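Side-chain contact in malonyl CoA-acyl carrier protein transacylase (Synechocystis sp. PCC 6803 substr. Kazusa, PDB 4RR5), which transfers the malonyl group from malonyl-CoA to holo-acyl carrier protein, supplying malonyl-ACP for fatty acid biosynthesis: residues 64-67 with 68-72. Sequence-based numbering, arbitrary orientation.
Sequences YVIE and AILAD
V65 and I69, one helical turn apart, lie side by side and point the same way, with V65 CG1 meeting I69 CD1 at 3.9 Å. The V65 branch that touches is the one set anti to the backbone N (chi1 166°), an orientation that turns CG1 toward the following turn of the helix, where I69 lies. I69 CG1 also lies 3.3 Å from V65 O. The next pair repeats the pattern: I66 CG2 packs alongside L70 CD1 at 4.0 Å, again through a branch anti to the backbone N. With an alanine in place of I69, V65 CG1 would probably lose its contact with CD1, and a gap would be likely to open toward A27 and Y31 of helix 25-38, which the isoleucine also touches.

Four main-chain hydrogen bonds join the two segments. A68 N donates to Y64 O at 2.9 Å, L70 N to I66 O at 2.8 Å and A71 N to E67 O at 2.9 Å. The bond from I69 N to V65 O, 3.0 Å long, is the most bent, at 150°.

The polar ends of Y64 and E67 find partners on neighbouring parts of the fold: Y64 OH is hydrogen-bonded to F103 O, and E67 OE1 to S93 OG of helix 90-97.

This is the i to i+4 hydrogen bonding of a regular alpha-helix, with apolar side chains paired at the same spacing, here in a buried part of helix 56-76 of the acyl transferase domain, where E67 comes within about 9 Å, side chain to side chain, of S88, the probable active-site serine.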
loop_
_atom_site.group_PDB
_atom_site.type_symbol
_atom_site.label_atom_id
_atom_site.label_comp_id
_atom_site.label_asym_id
_atom_site.label_seq_id
_atom_site.Cartn_x
_atom_site.Cartn_y
_atom_site.Cartn_z
ATOM N N TYR A 64 -6.586 -0.613 -5.838
ATOM C CA TYR A 64 -5.721 -0.817 -6.986
ATOM C C TYR A 64 -6.341 -0.257 -8.263
ATOM O O TYR A 64 -5.669 0.401 -9.046
ATOM C CB TYR A 64 -5.393 -2.303 -7.172
ATOM C CG TYR A 64 -4.702 -2.622 -8.496
ATOM C CD1 TYR A 64 -5.438 -2.904 -9.646
ATOM C CD2 TYR A 64 -3.310 -2.648 -8.590
ATOM C CE1 TYR A 64 -4.821 -3.201 -10.846
ATOM C CE2 TYR A 64 -2.679 -2.947 -9.789
ATOM C CZ TYR A 64 -3.447 -3.221 -10.914
ATOM O OH TYR A 64 -2.831 -3.526 -12.101
ATOM N N VAL A 65 -7.613 -0.545 -8.493
ATOM C CA VAL A 65 -8.263 -0.122 -9.723
ATOM C C VAL A 65 -8.322 1.407 -9.790
ATOM O O VAL A 65 -8.058 2.017 -10.832
ATOM C CB VAL A 65 -9.691 -0.728 -9.835
ATOM C CG1 VAL A 65 -10.500 -0.031 -10.936
ATOM C CG2 VAL A 65 -9.620 -2.231 -10.073
ATOM N N ILE A 66 -8.656 2.024 -8.663
ATOM C CA ILE A 66 -8.765 3.476 -8.595
ATOM C C ILE A 66 -7.403 4.147 -8.763
ATOM O O ILE A 66 -7.265 5.122 -9.517
ATOM C CB ILE A 66 -9.416 3.923 -7.266
ATOM C CG1 ILE A 66 -10.907 3.590 -7.300
ATOM C CG2 ILE A 66 -9.184 5.413 -7.021
ATOM C CD1 ILE A 66 -11.575 3.651 -5.953
ATOM N N GLU A 67 -6.402 3.613 -8.069
ATOM C CA GLU A 67 -5.043 4.111 -8.177
ATOM C C GLU A 67 -4.480 3.977 -9.599
ATOM O O GLU A 67 -3.871 4.921 -10.116
ATOM C CB GLU A 67 -4.154 3.404 -7.152
ATOM C CG GLU A 67 -4.346 3.975 -5.736
ATOM C CD GLU A 67 -3.752 3.124 -4.626
ATOM O OE1 GLU A 67 -3.073 2.113 -4.914
ATOM O OE2 GLU A 67 -3.960 3.481 -3.450
ATOM N N ALA A 68 -4.695 2.832 -10.247
ATOM C CA ALA A 68 -4.314 2.681 -11.657
ATOM C C ALA A 68 -5.059 3.689 -12.543
ATOM O O ALA A 68 -4.487 4.237 -13.473
ATOM C CB ALA A 68 -4.572 1.271 -12.136
ATOM N N ILE A 69 -6.323 3.958 -12.239
ATOM C CA ILE A 69 -7.072 4.958 -12.995
ATOM C C ILE A 69 -6.471 6.345 -12.789
ATOM O O ILE A 69 -6.235 7.073 -13.748
ATOM C CB ILE A 69 -8.577 4.954 -12.609
ATOM C CG1 ILE A 69 -9.293 3.805 -13.326
ATOM C CG2 ILE A 69 -9.249 6.294 -12.943
ATOM C CD1 ILE A 69 -10.610 3.465 -12.753
ATOM N N LEU A 70 -6.196 6.705 -11.544
ATOM C CA LEU A 70 -5.547 7.983 -11.253
ATOM C C LEU A 70 -4.189 8.134 -11.949
ATOM O O LEU A 70 -3.879 9.206 -12.489
ATOM C CB LEU A 70 -5.385 8.157 -9.746
ATOM C CG LEU A 70 -6.696 8.550 -9.079
ATOM C CD1 LEU A 70 -6.564 8.440 -7.565
ATOM C CD2 LEU A 70 -7.122 9.958 -9.522
ATOM N N ALA A 71 -3.389 7.067 -11.961
ATOM C CA ALA A 71 -2.100 7.103 -12.639
ATOM C C ALA A 71 -2.252 7.407 -14.130
ATOM O O ALA A 71 -1.490 8.192 -14.705
ATOM C CB ALA A 71 -1.371 5.791 -12.447
ATOM N N ASP A 72 -3.229 6.773 -14.766
ATOM C CA ASP A 72 -3.432 6.990 -16.186
ATOM C C ASP A 72 -4.022 8.369 -16.452
ATOM O O ASP A 72 -3.730 8.982 -17.473
ATOM C CB ASP A 72 -4.325 5.910 -16.764
ATOM C CG ASP A 72 -3.650 4.571 -16.775
ATOM O OD1 ASP A 72 -2.416 4.535 -16.627
ATOM O OD2 ASP A 72 -4.338 3.554 -16.936
#